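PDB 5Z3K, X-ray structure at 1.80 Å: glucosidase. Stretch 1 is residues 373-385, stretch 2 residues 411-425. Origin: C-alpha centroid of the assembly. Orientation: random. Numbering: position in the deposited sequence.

Stretch 1 373-385: LISNYAIPDMYLT
Stretch 2 411-425: PRRVDARSTGYSGYT

Two direct hydrogen bonds cross the contact. At one end Arg 412, extended as m, t, t, sends NH1 to Thr 385 O (2.9 Å, 163°) near the guanidinium plane, while Tyr 383 CD1 lies over a guanidinium face, 3.7 Å from Arg 412 NH2. Toward the other, Asn 376 (chi1 t, chi2 6°) gives ND2 to Tyr 421 O (3.0 Å, 148°); its amide serves both ways, because Asn 376 OD1 accepts from water 1 (2.8 Å), which in turn accepts from Tyr 421 N (3.0 Å). Asp 381 (chi1 m) and Arg 417 (t, t, m) form a salt bridge between two exposed side chains, but the 2.3 Å between Asp 381 OD1 and Arg 417 NH1 is a clash in the model and fixes neither atom firmly.

The stretches, from one glucosidase chain, run antiparallel and bury 777 Å², both sides summed. CA-to-CA distances set the register: Ile 374 to Tyr 424 9.4 Å, Asn 376 to Tyr 421 7.7 Å, Ala 378 to Ser 418 5.0 Å, Ile 379 to Arg 417 6.4 Å and Leu 384 to Val 414 4.6 Å.

Waters fill the gap where the backbones do not bond directly. Water 2 lies 2.7 Å from Ser 418 OG and 2.6 Å from Tyr 377 O. Water 3 accepts from Ile 379 N and donates to Ala 416 O, both at 2.9 Å; water 4 donates to Ile 379 O (2.7 Å) and accepts from Ser 418 N (2.9 Å). Ser 418 (chi1 163°) points toward stretch 1, its CB 3.5 Å from Ala 378 CB, and its OG also accepts from Gly 420 N (3.0 Å). Gly 420, at phi/psi 80/25, suits its place because a CB would jam against the preceding carbonyl.

Leu 384 (m, t) is the most covered residue, its branched end serving two surfaces: CD2 reaches Arg 413 O (3.4 Å), and CD1 lies over a face of the Arg 417 guanidinium, 3.8 Å from Arg 417 CZ. A 3-10 segment begins at Asp 381; Tyr 383 N bonds Pro 380 O (2.9 Å) and Leu 384 N bonds Asp 381 O (2.8 Å). In stretch 2, a type I turn from Arg 413 to Ala 416 closes with Ala 416 N to Arg 413 O (3.0 Å); Val 414 CG1 packs 3.5 Å from Leu 384 O. Buried Ile 379 (m, t), its CB toward stretch 2, extends CD1 to 3.9 Å from CB of the small, buried Ala 416. Where strand 373-376 faces the strand through Tyr 424 and Thr 425, Ile 374 (m, t) places CD1 over the flat Tyr 424 ring (chi1 p, chi2 88°), 4.0 Å from its centroid and 8° off the normal, a CH-pi contact.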

# COMPACT_ATOMS: atom_id res chain seq x y z
N LEU A 373 4.93 7.66 -16.60
CA LEU A 373 3.61 7.20 -16.22
C LEU A 373 2.66 8.39 -16.23
O LEU A 373 2.98 9.44 -15.69
CB LEU A 373 3.65 6.58 -14.82
CG LEU A 373 2.31 6.10 -14.28
CD1 LEU A 373 1.88 4.82 -15.02
CD2 LEU A 373 2.42 5.83 -12.80
N ILE A 374 1.50 8.22 -16.86
CA ILE A 374 0.51 9.28 -17.01
C ILE A 374 -0.86 8.73 -16.66
O ILE A 374 -1.29 7.72 -17.24
CB ILE A 374 0.47 9.84 -18.45
CG1 ILE A 374 1.86 10.31 -18.90
CG2 ILE A 374 -0.58 10.95 -18.55
CD1 ILE A 374 1.95 10.50 -20.41
N SER A 375 -1.56 9.39 -15.74
CA SER A 375 -2.95 9.05 -15.46
C SER A 375 -3.82 10.27 -15.72
O SER A 375 -3.49 11.37 -15.28
CB SER A 375 -3.16 8.57 -14.02
OG SER A 375 -4.53 8.22 -13.80
N ASN A 376 -4.93 10.05 -16.43
CA ASN A 376 -5.93 11.07 -16.68
C ASN A 376 -7.17 10.69 -15.88
O ASN A 376 -7.99 9.88 -16.33
CB ASN A 376 -6.23 11.18 -18.18
CG ASN A 376 -7.02 12.42 -18.53
OD1 ASN A 376 -7.26 13.28 -17.68
ND2 ASN A 376 -7.42 12.53 -19.79
N TYR A 377 -7.30 11.25 -14.68
CA TYR A 377 -8.38 10.92 -13.75
C TYR A 377 -9.23 12.15 -13.47
O TYR A 377 -8.70 13.24 -13.22
CB TYR A 377 -7.82 10.37 -12.42
CG TYR A 377 -8.93 10.17 -11.41
CD1 TYR A 377 -9.73 9.04 -11.46
CD2 TYR A 377 -9.22 11.14 -10.46
CE1 TYR A 377 -10.76 8.86 -10.57
CE2 TYR A 377 -10.27 10.98 -9.58
CZ TYR A 377 -11.03 9.83 -9.64
OH TYR A 377 -12.07 9.65 -8.75
N ALA A 378 -10.55 11.98 -13.46
CA ALA A 378 -11.48 13.07 -13.19
C ALA A 378 -12.29 12.76 -11.94
O ALA A 378 -12.97 11.73 -11.88
CB ALA A 378 -12.40 13.31 -14.39
N ILE A 379 -12.21 13.64 -10.94
CA ILE A 379 -13.14 13.55 -9.81
C ILE A 379 -14.56 13.72 -10.33
O ILE A 379 -14.83 14.69 -11.07
CB ILE A 379 -12.82 14.63 -8.76
CG1 ILE A 379 -11.44 14.40 -8.12
CG2 ILE A 379 -13.90 14.66 -7.69
CD1 ILE A 379 -10.90 15.63 -7.40
N PRO A 380 -15.49 12.83 -10.01
CA PRO A 380 -16.87 13.01 -10.50
C PRO A 380 -17.50 14.27 -9.92
O PRO A 380 -17.21 14.68 -8.79
CB PRO A 380 -17.58 11.74 -10.02
CG PRO A 380 -16.47 10.72 -9.86
CD PRO A 380 -15.30 11.52 -9.37
N ASP A 381 -18.40 14.87 -10.71
CA ASP A 381 -19.01 16.15 -10.34
C ASP A 381 -19.61 16.11 -8.94
O ASP A 381 -19.45 17.07 -8.17
CB ASP A 381 -20.10 16.54 -11.34
CG ASP A 381 -19.57 16.68 -12.74
OD1 ASP A 381 -18.51 17.30 -12.91
OD2 ASP A 381 -20.22 16.16 -13.67
N MSE A 382 -20.31 15.04 -8.59
CA MSE A 382 -21.01 15.04 -7.32
C MSE A 382 -20.03 15.11 -6.15
O MSE A 382 -20.41 15.52 -5.06
CB MSE A 382 -21.92 13.83 -7.18
CG MSE A 382 -21.20 12.52 -7.26
SE MSE A 382 -22.36 11.07 -6.65
CE MSE A 382 -21.42 9.64 -7.54
N TYR A 383 -18.77 14.76 -6.39
CA TYR A 383 -17.77 14.87 -5.33
C TYR A 383 -17.04 16.21 -5.34
O TYR A 383 -16.15 16.42 -4.50
CB TYR A 383 -16.76 13.71 -5.44
CG TYR A 383 -17.39 12.38 -5.06
CD1 TYR A 383 -17.59 12.02 -3.73
CD2 TYR A 383 -17.81 11.50 -6.05
CE1 TYR A 383 -18.18 10.80 -3.40
CE2 TYR A 383 -18.40 10.30 -5.73
CZ TYR A 383 -18.58 9.95 -4.41
OH TYR A 383 -19.17 8.73 -4.14
N LEU A 384 -17.42 17.14 -6.22
CA LEU A 384 -16.87 18.49 -6.21
C LEU A 384 -17.78 19.49 -5.50
O LEU A 384 -17.48 20.69 -5.50
CB LEU A 384 -16.58 18.94 -7.64
CG LEU A 384 -15.45 18.12 -8.29
CD1 LEU A 384 -15.43 18.27 -9.80
CD2 LEU A 384 -14.10 18.49 -7.68
N THR A 385 -18.86 19.02 -4.89
CA THR A 385 -19.72 19.86 -4.06
C THR A 385 -19.20 19.84 -2.63
O THR A 385 -18.94 18.77 -2.08
CB THR A 385 -21.15 19.34 -4.11
OG1 THR A 385 -21.59 19.27 -5.48
CG2 THR A 385 -22.08 20.24 -3.32
N PRO A 411 -11.81 18.85 4.01
CA PRO A 411 -12.70 19.57 3.10
C PRO A 411 -12.44 19.16 1.66
O PRO A 411 -11.29 19.01 1.24
CB PRO A 411 -12.34 21.04 3.33
CG PRO A 411 -11.00 21.02 3.99
CD PRO A 411 -10.96 19.76 4.79
N ARG A 412 -13.51 18.98 0.91
CA ARG A 412 -13.36 18.59 -0.48
C ARG A 412 -12.69 19.70 -1.28
O ARG A 412 -12.88 20.89 -1.02
CB ARG A 412 -14.71 18.26 -1.08
CG ARG A 412 -15.28 16.97 -0.57
CD ARG A 412 -16.63 16.76 -1.16
NE ARG A 412 -17.13 15.43 -0.85
CZ ARG A 412 -18.38 15.06 -1.05
NH1 ARG A 412 -19.26 15.92 -1.56
NH2 ARG A 412 -18.76 13.82 -0.73
N ARG A 413 -11.87 19.30 -2.26
CA ARG A 413 -11.17 20.23 -3.15
C ARG A 413 -12.13 20.65 -4.26
O ARG A 413 -12.12 20.11 -5.37
CB ARG A 413 -9.91 19.58 -3.72
CG ARG A 413 -8.86 19.24 -2.69
CD ARG A 413 -7.51 19.03 -3.36
NE ARG A 413 -7.57 17.96 -4.35
CZ ARG A 413 -6.88 17.94 -5.48
NH1 ARG A 413 -6.05 18.94 -5.77
NH2 ARG A 413 -7.00 16.91 -6.31
N VAL A 414 -12.98 21.63 -3.95
CA VAL A 414 -14.08 21.95 -4.85
C VAL A 414 -13.59 22.54 -6.16
O VAL A 414 -14.33 22.53 -7.15
CB VAL A 414 -15.07 22.93 -4.17
CG1 VAL A 414 -15.72 22.28 -2.95
CG2 VAL A 414 -14.36 24.21 -3.80
N ASP A 415 -12.36 23.03 -6.21
CA ASP A 415 -11.79 23.61 -7.43
C ASP A 415 -10.98 22.61 -8.25
O ASP A 415 -10.35 22.99 -9.24
CB ASP A 415 -10.93 24.82 -7.08
CG ASP A 415 -11.73 25.93 -6.42
OD1 ASP A 415 -12.87 26.19 -6.87
OD2 ASP A 415 -11.23 26.54 -5.45
N ALA A 416 -11.00 21.33 -7.87
CA ALA A 416 -10.15 20.33 -8.50
C ALA A 416 -10.82 19.60 -9.66
O ALA A 416 -10.47 18.44 -9.93
CB ALA A 416 -9.66 19.32 -7.46
N ARG A 417 -11.76 20.23 -10.36
CA ARG A 417 -12.36 19.62 -11.54
C ARG A 417 -11.28 19.32 -12.57
O ARG A 417 -10.32 20.08 -12.72
CB ARG A 417 -13.42 20.55 -12.13
CG ARG A 417 -14.03 20.07 -13.45
CD ARG A 417 -15.19 20.96 -13.91
NE ARG A 417 -16.17 21.14 -12.83
CZ ARG A 417 -17.14 20.28 -12.56
NH1 ARG A 417 -17.26 19.17 -13.28
NH2 ARG A 417 -17.98 20.51 -11.56
N SER A 418 -11.42 18.19 -13.27
CA SER A 418 -10.44 17.80 -14.27
C SER A 418 -10.40 18.82 -15.40
O SER A 418 -11.41 19.44 -15.75
CB SER A 418 -10.77 16.41 -14.83
OG SER A 418 -10.11 16.16 -16.05
N THR A 419 -9.20 19.02 -15.96
CA THR A 419 -9.07 19.92 -17.11
C THR A 419 -9.79 19.37 -18.33
O THR A 419 -10.15 20.13 -19.23
CB THR A 419 -7.59 20.16 -17.43
OG1 THR A 419 -6.94 20.71 -16.27
CG2 THR A 419 -7.42 21.15 -18.58
N GLY A 420 -10.05 18.06 -18.35
CA GLY A 420 -10.74 17.46 -19.47
C GLY A 420 -9.89 17.20 -20.69
O GLY A 420 -10.43 17.12 -21.80
N TYR A 421 -8.57 17.04 -20.52
CA TYR A 421 -7.72 16.63 -21.63
C TYR A 421 -8.25 15.37 -22.30
O TYR A 421 -8.72 14.44 -21.64
CB TYR A 421 -6.29 16.35 -21.15
CG TYR A 421 -5.57 17.54 -20.59
CD1 TYR A 421 -5.36 18.68 -21.36
CD2 TYR A 421 -5.05 17.52 -19.30
CE1 TYR A 421 -4.67 19.77 -20.86
CE2 TYR A 421 -4.36 18.61 -18.79
CZ TYR A 421 -4.19 19.73 -19.58
OH TYR A 421 -3.50 20.80 -19.07
N SER A 422 -8.16 15.35 -23.62
CA SER A 422 -8.46 14.17 -24.42
C SER A 422 -7.20 13.49 -24.92
O SER A 422 -7.29 12.42 -25.52
CB SER A 422 -9.36 14.55 -25.59
OG SER A 422 -8.67 15.39 -26.50
N GLY A 423 -6.04 14.08 -24.68
CA GLY A 423 -4.79 13.48 -25.11
C GLY A 423 -3.62 14.31 -24.63
O GLY A 423 -3.78 15.28 -23.89
N TYR A 424 -2.43 13.91 -25.07
CA TYR A 424 -1.20 14.54 -24.60
C TYR A 424 -0.18 14.50 -25.72
O TYR A 424 -0.23 13.65 -26.62
CB TYR A 424 -0.65 13.83 -23.34
CG TYR A 424 -0.13 12.45 -23.64
CD1 TYR A 424 1.19 12.25 -24.05
CD2 TYR A 424 -0.96 11.33 -23.56
CE1 TYR A 424 1.66 10.98 -24.36
CE2 TYR A 424 -0.49 10.06 -23.86
CZ TYR A 424 0.82 9.90 -24.26
OH TYR A 424 1.29 8.64 -24.57
N THR A 425 0.77 15.41 -25.65
CA THR A 425 2.02 15.24 -26.38
C THR A 425 3.14 15.38 -25.36
O THR A 425 3.03 16.15 -24.41
CB THR A 425 2.17 16.22 -27.55
OG1 THR A 425 3.41 15.96 -28.22
CG2 THR A 425 2.15 17.66 -27.05
O HOH W 1 -7.58 16.07 -17.87
O HOH W 2 -7.98 14.77 -15.24
O HOH W 3 -10.36 15.89 -11.26
O HOH W 4 -13.64 16.48 -12.71